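Local structure of antifreeze protein (Leucosporidium, 3UYU) at residues Phe144-Gly149 against Phe171-Asp176; Ala95-Pro100 against Pro117-Trp122; Asn13-Ala18 against Val220-Val225. The protein binds to the surface of ice crystals and inhibits their growth, conferring freeze tolerance with low thermal hysteresis activity. The protein carries 2 engineered substitutions. One frame throughout, in Å; residues are numbered along the deposited sequence.

Contact 1: Phe144-Gly149 against Phe171-Asp176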
loop_
_atom_site.group_PDB
_atom_site.type_symbol
_atom_site.label_atom_id
_atom_site.label_comp_id
_atom_site.label_asym_id
_atom_site.label_seq_id
_atom_site.Cartn_x
_atom_site.Cartn_y
_atom_site.Cartn_z
ATOM N N PHE A 144 -15.028 -11.164 -13.174
ATOM C CA PHE A 144 -15.742 -12.446 -12.877
ATOM C C PHE A 144 -15.791 -12.669 -11.392
ATOM O O PHE A 144 -14.774 -12.574 -10.711
ATOM C CB PHE A 144 -14.999 -13.607 -13.578
ATOM C CG PHE A 144 -14.821 -13.297 -15.056
ATOM C CD1 PHE A 144 -13.746 -12.496 -15.497
ATOM C CD2 PHE A 144 -15.831 -13.592 -15.961
ATOM C CE1 PHE A 144 -13.673 -12.097 -16.877
ATOM C CE2 PHE A 144 -15.745 -13.242 -17.307
ATOM C CZ PHE A 144 -14.686 -12.475 -17.777
ATOM N N GLN A 145 -17.016 -12.874 -10.900
ATOM C CA GLN A 145 -17.241 -13.194 -9.482
ATOM C C GLN A 145 -17.725 -14.633 -9.388
ATOM O O GLN A 145 -18.845 -14.925 -9.870
ATOM C CB GLN A 145 -18.297 -12.272 -8.884
ATOM C CG GLN A 145 -18.025 -10.774 -9.032
ATOM C CD GLN A 145 -19.200 -9.937 -8.581
ATOM O OE1 GLN A 145 -20.370 -10.242 -8.935
ATOM N NE2 GLN A 145 -18.923 -8.839 -7.875
ATOM N N ILE A 146 -16.841 -15.516 -8.941
ATOM C CA ILE A 146 -17.110 -16.972 -8.961
ATOM C C ILE A 146 -17.080 -17.466 -7.517
ATOM O O ILE A 146 -16.019 -17.462 -6.873
ATOM C CB ILE A 146 -16.020 -17.702 -9.803
ATOM C CG1 ILE A 146 -16.055 -17.179 -11.272
ATOM C CG2 ILE A 146 -16.241 -19.196 -9.773
ATOM C CD1 ILE A 146 -14.879 -17.521 -12.109
ATOM N N ALA A 147 -18.252 -17.896 -7.028
ATOM C CA ALA A 147 -18.330 -18.369 -5.653
ATOM C C ALA A 147 -17.639 -19.688 -5.443
ATOM O O ALA A 147 -17.128 -19.944 -4.330
ATOM C CB ALA A 147 -19.790 -18.431 -5.169
ATOM N N GLY A 148 -17.647 -20.554 -6.452
ATOM C CA GLY A 148 -16.970 -21.838 -6.363
ATOM C C GLY A 148 -15.563 -21.828 -6.927
ATOM O O GLY A 148 -14.842 -20.829 -6.765
ATOM N N GLY A 149 -15.175 -22.952 -7.535
ATOM C CA GLY A 149 -13.856 -23.139 -8.216
ATOM C C GLY A 149 -13.859 -22.634 -9.656
ATOM O O GLY A 149 -14.922 -22.267 -10.193
ATOM N N PHE A 171 -10.388 -11.960 -12.252
ATOM C CA PHE A 171 -11.186 -13.101 -11.844
ATOM C C PHE A 171 -11.107 -13.241 -10.352
ATOM O O PHE A 171 -10.039 -13.534 -9.797
ATOM C CB PHE A 171 -10.598 -14.393 -12.478
ATOM C CG PHE A 171 -10.951 -14.616 -13.950
ATOM C CD1 PHE A 171 -11.981 -15.508 -14.282
ATOM C CD2 PHE A 171 -10.208 -14.012 -14.983
ATOM C CE1 PHE A 171 -12.333 -15.780 -15.637
ATOM C CE2 PHE A 171 -10.562 -14.244 -16.359
ATOM C CZ PHE A 171 -11.587 -15.132 -16.670
ATOM N N GLN A 172 -12.254 -13.095 -9.694
ATOM C CA GLN A 172 -12.280 -13.327 -8.228
ATOM C C GLN A 172 -12.897 -14.702 -8.011
ATOM O O GLN A 172 -14.011 -14.925 -8.471
ATOM C CB GLN A 172 -13.172 -12.251 -7.599
ATOM C CG GLN A 172 -13.557 -12.534 -6.068
ATOM C CD GLN A 172 -14.842 -13.324 -5.937
ATOM O OE1 GLN A 172 -15.873 -12.958 -6.528
ATOM N NE2 GLN A 172 -14.810 -14.395 -5.098
ATOM N N VAL A 173 -12.139 -15.600 -7.363
ATOM C CA VAL A 173 -12.601 -16.995 -7.267
ATOM C C VAL A 173 -12.554 -17.457 -5.815
ATOM O O VAL A 173 -11.512 -17.440 -5.173
ATOM C CB VAL A 173 -11.661 -17.876 -8.065
ATOM C CG1 VAL A 173 -12.132 -19.341 -8.085
ATOM C CG2 VAL A 173 -11.438 -17.328 -9.549
ATOM N N GLY A 174 -13.687 -18.010 -5.360
ATOM C CA GLY A 174 -13.820 -18.404 -3.910
ATOM C C GLY A 174 -13.110 -19.714 -3.565
ATOM O O GLY A 174 -12.575 -19.847 -2.451
ATOM N N ASP A 175 -13.126 -20.687 -4.489
ATOM C CA ASP A 175 -12.579 -22.043 -4.277
ATOM C C ASP A 175 -11.392 -22.319 -5.256
ATOM O O ASP A 175 -10.974 -21.423 -5.981
ATOM C CB ASP A 175 -13.683 -23.101 -4.415
ATOM C CG ASP A 175 -14.646 -23.129 -3.228
ATOM O OD1 ASP A 175 -14.170 -22.900 -2.070
ATOM O OD2 ASP A 175 -15.867 -23.445 -3.443
ATOM N N ASP A 176 -10.832 -23.510 -5.269
ATOM C CA ASP A 176 -9.580 -23.766 -6.019
ATOM C C ASP A 176 -9.656 -23.460 -7.511
ATOM O O ASP A 176 -10.672 -23.660 -8.153
ATOM C CB ASP A 176 -9.098 -25.225 -5.888
ATOM C CG ASP A 176 -8.781 -25.649 -4.449
ATOM O OD1 ASP A 176 -8.617 -24.788 -3.551
ATOM O OD2 ASP A 176 -8.679 -26.885 -4.214
#

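Contact 2: Ala95-Pro100 against Pro117-Trp122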
loop_
_atom_site.group_PDB
_atom_site.type_symbol
_atom_site.label_atom_id
_atom_site.label_comp_id
_atom_site.label_asym_id
_atom_site.label_seq_id
_atom_site.Cartn_x
_atom_site.Cartn_y
_atom_site.Cartn_z
ATOM N N ALA A 95 -15.119 -8.901 -5.448
ATOM C CA ALA A 95 -16.307 -9.632 -4.917
ATOM C C ALA A 95 -17.455 -8.682 -4.587
ATOM O O ALA A 95 -18.642 -9.128 -4.564
ATOM C CB ALA A 95 -15.939 -10.406 -3.700
ATOM N N GLY A 96 -17.123 -7.396 -4.379
ATOM C CA GLY A 96 -18.091 -6.384 -3.892
ATOM C C GLY A 96 -18.920 -5.638 -4.879
ATOM O O GLY A 96 -19.914 -5.012 -4.482
ATOM N N PHE A 97 -18.582 -5.681 -6.192
ATOM C CA PHE A 97 -19.363 -4.973 -7.198
ATOM C C PHE A 97 -20.788 -5.538 -7.261
ATOM O O PHE A 97 -20.995 -6.753 -7.182
ATOM C CB PHE A 97 -18.749 -5.124 -8.597
ATOM C CG PHE A 97 -17.433 -4.413 -8.808
ATOM C CD1 PHE A 97 -17.348 -3.033 -8.820
ATOM C CD2 PHE A 97 -16.256 -5.173 -9.115
ATOM C CE1 PHE A 97 -16.075 -2.370 -9.032
ATOM C CE2 PHE A 97 -14.990 -4.522 -9.350
ATOM C CZ PHE A 97 -14.900 -3.146 -9.322
ATOM N N VAL A 98 -21.751 -4.629 -7.411
ATOM C CA VAL A 98 -23.175 -5.000 -7.401
ATOM C C VAL A 98 -23.719 -4.937 -8.823
ATOM O O VAL A 98 -23.087 -4.385 -9.744
ATOM C CB VAL A 98 -24.026 -4.095 -6.465
ATOM C CG1 VAL A 98 -23.652 -4.365 -5.028
ATOM C CG2 VAL A 98 -23.929 -2.653 -6.921
ATOM N N ASP A 99 -24.930 -5.476 -8.956
ATOM C CA ASP A 99 -25.665 -5.650 -10.171
ATOM C C ASP A 99 -24.918 -6.122 -11.434
ATOM O O ASP A 99 -24.556 -5.348 -12.339
ATOM C CB ASP A 99 -26.920 -4.772 -10.348
ATOM C CG ASP A 99 -26.693 -3.328 -10.060
ATOM O OD1 ASP A 99 -26.153 -2.677 -10.967
ATOM O OD2 ASP A 99 -27.120 -2.836 -8.988
ATOM N N PRO A 100 -24.708 -7.439 -11.451
ATOM C CA PRO A 100 -24.059 -8.174 -12.493
ATOM C C PRO A 100 -24.769 -7.965 -13.815
ATOM O O PRO A 100 -26.010 -7.805 -13.869
ATOM C CB PRO A 100 -24.159 -9.641 -12.052
ATOM C CG PRO A 100 -25.350 -9.670 -11.074
ATOM C CD PRO A 100 -25.237 -8.333 -10.382
ATOM N N PRO A 117 -17.407 -6.823 -22.525
ATOM C CA PRO A 117 -17.093 -6.219 -21.193
ATOM C C PRO A 117 -18.250 -6.190 -20.196
ATOM O O PRO A 117 -19.418 -6.081 -20.608
ATOM C CB PRO A 117 -16.652 -4.760 -21.528
ATOM C CG PRO A 117 -16.108 -4.914 -22.980
ATOM C CD PRO A 117 -17.223 -5.826 -23.603
ATOM N N GLY A 118 -17.936 -6.364 -18.927
ATOM C CA GLY A 118 -19.019 -6.267 -17.931
ATOM C C GLY A 118 -18.686 -7.071 -16.710
ATOM O O GLY A 118 -17.553 -7.562 -16.532
ATOM N N LEU A 119 -19.685 -7.132 -15.819
ATOM C CA LEU A 119 -19.627 -7.839 -14.559
ATOM C C LEU A 119 -20.377 -9.155 -14.648
ATOM O O LEU A 119 -21.566 -9.153 -14.955
ATOM C CB LEU A 119 -20.272 -6.989 -13.513
ATOM C CG LEU A 119 -19.982 -7.191 -12.024
ATOM C CD1 LEU A 119 -20.972 -6.683 -11.018
ATOM C CD2 LEU A 119 -18.759 -8.009 -11.492
ATOM N N TYR A 120 -19.652 -10.264 -14.487
ATOM C CA TYR A 120 -20.173 -11.622 -14.614
ATOM C C TYR A 120 -20.144 -12.333 -13.245
ATOM O O TYR A 120 -19.094 -12.356 -12.600
ATOM C CB TYR A 120 -19.346 -12.479 -15.596
ATOM C CG TYR A 120 -19.384 -12.012 -17.049
ATOM C CD1 TYR A 120 -18.716 -10.830 -17.433
ATOM C CD2 TYR A 120 -19.968 -12.801 -18.044
ATOM C CE1 TYR A 120 -18.744 -10.418 -18.790
ATOM C CE2 TYR A 120 -20.021 -12.411 -19.385
ATOM C CZ TYR A 120 -19.408 -11.196 -19.740
ATOM O OH TYR A 120 -19.415 -10.806 -21.090
ATOM N N LYS A 121 -21.283 -12.926 -12.844
ATOM C CA LYS A 121 -21.370 -13.541 -11.504
ATOM C C LYS A 121 -21.913 -14.962 -11.633
ATOM O O LYS A 121 -22.897 -15.203 -12.355
ATOM C CB LYS A 121 -22.318 -12.751 -10.602
ATOM C CG LYS A 121 -22.397 -13.298 -9.178
ATOM C CD LYS A 121 -23.305 -12.424 -8.302
ATOM C CE LYS A 121 -23.455 -13.123 -6.956
ATOM N NZ LYS A 121 -22.258 -12.731 -6.210
ATOM N N TRP A 122 -21.329 -15.870 -10.855
ATOM C CA TRP A 122 -21.872 -17.226 -10.679
ATOM C C TRP A 122 -21.847 -17.588 -9.237
ATOM O O TRP A 122 -20.843 -17.350 -8.539
ATOM C CB TRP A 122 -20.967 -18.263 -11.290
ATOM C CG TRP A 122 -20.861 -18.168 -12.812
ATOM C CD1 TRP A 122 -21.541 -18.909 -13.696
ATOM C CD2 TRP A 122 -20.000 -17.288 -13.570
ATOM N NE1 TRP A 122 -21.159 -18.588 -14.995
ATOM C CE2 TRP A 122 -20.234 -17.571 -14.933
ATOM C CE3 TRP A 122 -19.077 -16.295 -13.216
ATOM C CZ2 TRP A 122 -19.524 -16.911 -15.987
ATOM C CZ3 TRP A 122 -18.327 -15.620 -14.261
ATOM C CH2 TRP A 122 -18.606 -15.904 -15.616
#

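Contact 3: Asn13-Ala18 against Val220-Val225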
loop_
_atom_site.group_PDB
_atom_site.type_symbol
_atom_site.label_atom_id
_atom_site.label_comp_id
_atom_site.label_asym_id
_atom_site.label_seq_id
_atom_site.Cartn_x
_atom_site.Cartn_y
_atom_site.Cartn_z
ATOM N N ASN A 13 3.132 -5.209 -8.242
ATOM C CA ASN A 13 4.574 -5.385 -8.423
ATOM C C ASN A 13 4.962 -6.847 -8.408
ATOM O O ASN A 13 6.177 -7.167 -8.326
ATOM C CB ASN A 13 5.348 -4.665 -7.290
ATOM C CG ASN A 13 5.036 -3.147 -7.242
ATOM O OD1 ASN A 13 4.392 -2.564 -8.164
ATOM N ND2 ASN A 13 5.458 -2.504 -6.166
ATOM N N PHE A 14 3.949 -7.728 -8.440
ATOM C CA PHE A 14 4.221 -9.195 -8.337
ATOM C C PHE A 14 3.571 -9.959 -9.481
ATOM O O PHE A 14 2.364 -9.813 -9.787
ATOM C CB PHE A 14 3.701 -9.781 -6.975
ATOM C CG PHE A 14 4.505 -9.361 -5.781
ATOM C CD1 PHE A 14 4.297 -8.096 -5.174
ATOM C CD2 PHE A 14 5.528 -10.193 -5.286
ATOM C CE1 PHE A 14 5.092 -7.689 -4.120
ATOM C CE2 PHE A 14 6.305 -9.798 -4.234
ATOM C CZ PHE A 14 6.104 -8.478 -3.648
ATOM N N ALA A 15 4.378 -10.886 -10.004
ATOM C CA ALA A 15 3.776 -11.936 -10.830
ATOM C C ALA A 15 2.976 -12.985 -10.089
ATOM O O ALA A 15 1.946 -13.421 -10.560
ATOM C CB ALA A 15 4.894 -12.614 -11.659
ATOM N N ILE A 16 3.497 -13.390 -8.927
ATOM C CA ILE A 16 2.828 -14.365 -8.080
ATOM C C ILE A 16 3.013 -13.882 -6.627
ATOM O O ILE A 16 4.139 -13.531 -6.237
ATOM C CB ILE A 16 3.500 -15.768 -8.221
ATOM C CG1 ILE A 16 3.449 -16.249 -9.668
ATOM C CG2 ILE A 16 2.720 -16.782 -7.402
ATOM C CD1 ILE A 16 4.141 -17.611 -9.855
ATOM N N LEU A 17 1.912 -13.821 -5.894
ATOM C CA LEU A 17 1.942 -13.496 -4.472
ATOM C C LEU A 17 1.042 -14.460 -3.751
ATOM O O LEU A 17 -0.058 -14.673 -4.177
ATOM C CB LEU A 17 1.458 -12.042 -4.249
ATOM C CG LEU A 17 1.575 -11.499 -2.803
ATOM C CD1 LEU A 17 3.034 -11.293 -2.396
ATOM C CD2 LEU A 17 0.867 -10.146 -2.767
ATOM N N ALA A 18 1.544 -15.073 -2.667
ATOM C CA ALA A 18 0.773 -16.084 -1.964
ATOM C C ALA A 18 0.992 -15.970 -0.478
ATOM O O ALA A 18 2.011 -15.527 -0.048
ATOM C CB ALA A 18 1.113 -17.546 -2.456
ATOM N N VAL A 220 4.510 -17.703 -16.320
ATOM C CA VAL A 220 3.712 -16.528 -15.918
ATOM C C VAL A 220 4.432 -15.279 -16.369
ATOM O O VAL A 220 5.567 -15.064 -15.952
ATOM C CB VAL A 220 3.520 -16.456 -14.363
ATOM C CG1 VAL A 220 2.726 -15.142 -14.037
ATOM C CG2 VAL A 220 2.752 -17.664 -13.898
ATOM N N ASN A 221 3.808 -14.485 -17.269
ATOM C CA ASN A 221 4.417 -13.221 -17.705
ATOM C C ASN A 221 3.576 -12.094 -17.186
ATOM O O ASN A 221 2.433 -11.912 -17.599
ATOM C CB ASN A 221 4.494 -13.149 -19.272
ATOM C CG ASN A 221 5.379 -14.231 -19.853
ATOM O OD1 ASN A 221 5.079 -14.750 -20.977
ATOM N ND2 ASN A 221 6.440 -14.585 -19.177
ATOM N N SER A 222 4.176 -11.315 -16.240
ATOM C CA SER A 222 3.444 -10.163 -15.624
ATOM C C SER A 222 3.925 -8.876 -16.300
ATOM O O SER A 222 5.008 -8.837 -16.858
ATOM C CB SER A 222 3.640 -10.188 -14.069
ATOM O OG SER A 222 4.980 -9.788 -13.781
ATOM N N PRO A 223 3.104 -7.814 -16.279
ATOM C CA PRO A 223 3.492 -6.463 -16.770
ATOM C C PRO A 223 4.767 -5.893 -16.094
ATOM O O PRO A 223 5.071 -6.118 -14.899
ATOM C CB PRO A 223 2.266 -5.624 -16.378
ATOM C CG PRO A 223 1.133 -6.608 -16.415
ATOM C CD PRO A 223 1.748 -7.844 -15.731
ATOM N N PHE A 224 5.536 -5.190 -16.911
ATOM C CA PHE A 224 6.690 -4.376 -16.507
ATOM C C PHE A 224 6.327 -3.416 -15.380
ATOM O O PHE A 224 5.249 -2.826 -15.381
ATOM C CB PHE A 224 7.114 -3.570 -17.761
ATOM C CG PHE A 224 8.236 -2.584 -17.516
ATOM C CD1 PHE A 224 9.557 -3.021 -17.344
ATOM C CD2 PHE A 224 7.964 -1.208 -17.479
ATOM C CE1 PHE A 224 10.621 -2.066 -17.098
ATOM C CE2 PHE A 224 8.986 -0.283 -17.238
ATOM C CZ PHE A 224 10.312 -0.708 -17.046
ATOM N N VAL A 225 7.254 -3.262 -14.445
ATOM C CA VAL A 225 7.046 -2.359 -13.315
ATOM C C VAL A 225 8.071 -1.245 -13.513
ATOM O O VAL A 225 9.301 -1.495 -13.410
ATOM C CB VAL A 225 7.316 -3.091 -11.968
ATOM C CG1 VAL A 225 7.109 -2.147 -10.804
ATOM C CG2 VAL A 225 6.373 -4.284 -11.768
#

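Contact 1: Phe144-Gly149 against Phe171-Asp176
Phe144 and Phe171 both set CG beside their own backbone N and anti to the carbonyl carbon (chi1 -53° and -78°), which sends the two rings the same way from adjacent parallel strands. They form an offset stack, centroids 4.2 Å apart and planes 15° from parallel. Phe144 CD1 sits over the centre of the Phe171 ring, 3.6 Å from Phe171 CZ, whereas Phe171 CE1 lies over the other ring toward its rim, 3.6 Å from Phe144 CG. At the edge of the Phe171 ring Ile146 CD1 approaches Phe171 CD1 to 4.1 Å. An alanine at Phe171 would probably leave one face of Phe144 without its stacking mate and open a gap beside Ile146 CD1.

On the other face of the sheet Gln172, bent at chi2, turns its amide across Gln145, with Gln172 OE1 3.3 Å from Gln145 CA. Both amide nitrogens look outside the pair: Gln145 NE2 bonds to Ala94 O and Phe97 O, Gln172 NE2 to Tyr91 OH, tying the strands to the end of helix 76-96 and the residue that follows it. Backbone bonds set the register, among them Gln172 N to Phe144 O (2.8 Å) and Gly174 N to Ile146 O (2.8 Å). Past the strand ends Asp175 N reaches Gly148 O at 2.9 Å from above the carbonyl plane. Phe185 meets the Phe171 ring at a steep angle, while Tyr120, Phe144 and Phe171 form an aromatic ladder on adjacent strands, as expected inside a right-handed parallel beta-helix.

Contact 2: Ala95-Pro100 against Pro117-Trp122
Apolar packing carries most of this contact, and Leu119 is its hub. Its CG lies anti to the backbone N (chi1 -159°), and its CD1 methyl reaches into the bend of the loop that follows helix 76-96. There Leu119 CD1 comes within 3.6 Å of Phe97 CB, while Leu119 CD2 stands 4.1 Å from the same Phe97 CB. The Phe97 ring itself leads away from the strand, so the leucine touches mainly the root of that side chain. On the far part of the loop Pro100 CB lies 3.9 Å from Lys121 CB; the lysine takes part through this first carbon, not through its amine.

A second kind of approach sets carbon against backbone carbonyls. Leu119 CD1 is 3.4 Å from Val98 O, and Pro100 C is 3.6 Å from Leu119 O, both as packing.

Polar bonds lead outward from the two segments. Val98 O accepts from Arg2 NH2, Phe97 O from Gln145 NE2, and Leu119 N is held by Asp101 OD2, just beyond Pro100.

With hydrogen bonds between the segments absent, the fit rests on the shape of a buried leucine under the loop that carries Pro100. Such apolar contact gives a close fit without directional bonds; the polar groups Val98 O and Leu119 N are satisfied by Arg2 and Asp101, and the Asp101 bond probably helps to position the loop on the strand.

Contact 3: Asn13-Ala18 against Val220-Val225
Ser222 and Ala15 face each other across two chain segments that run nearly antiparallel, their end-to-end directions 168° apart. From the start of its side chain, Ser222 CB rests 3.6 Å from Ala15 CB and 3.7 Å from Ala15 CA. Chi1 of 73° tucks the hydroxyl between the backbone N and the carbonyl carbon, and the tip stays on the same small residue: Ser222 OG is 3.5 Å from Ala15 CB. The hydroxyl finds its polar partner outside the pair, in a hydrogen bond with Leu31 O, which links the serine to strand 29-31.

Val220 packs against Ala15 as well. Its CG1, anti to the backbone N, lies 4.1 Å from Ala15 CB; its other methyl, CG2, meets Ile16 CD1 at 4.3 Å. Ile30 touches Ala15, Ile16 and Val220 alike, filling out this apolar patch. At the other end Val225 crosses the Asn13 side chain at about a right angle, with Val225 CG1 3.8 Å from Asn13 OD1 and Val225 CG2 4.0 Å from Asn13 CA. Asn13 ND2 bonds to Tyr79 OH of helix 76-96, and the residue also packs on Asn78 of the second subunit.

Strand 16-18 pairs with 34-36 and 202-209, and strand 219-221 with 29-31 and 202-209; this interleaving of strands distant in sequence brings the N-terminal and C-terminal parts of the chain side by side in the middle of the beta-helix.

In the fold
Contacts 1 and 2 are neighbours, their centres 12 Å apart, and share strand pairing: Gln145 of contact 1 bonds through its backbone to Tyr120 and Trp122 of contact 2. Contact 3 lies farther along the same beta-helix, closer to the chain's centre, and its segments close a loop enclosing the other two. Contact 1 joins two laterally paired strands by backbone hydrogen bonds and interior aromatics, whereas contacts 2 and 3 rely on van der Waals packing, contact 2 of a loop on a strand, contact 3 of strand ends and the loops beside them. Contact 2 is a surface contact, contacts 1 and 3 partly buried. Helix 76-96 continues into contact 2, receives the glutamines of contact 1 and covers Phe14 of contact 3.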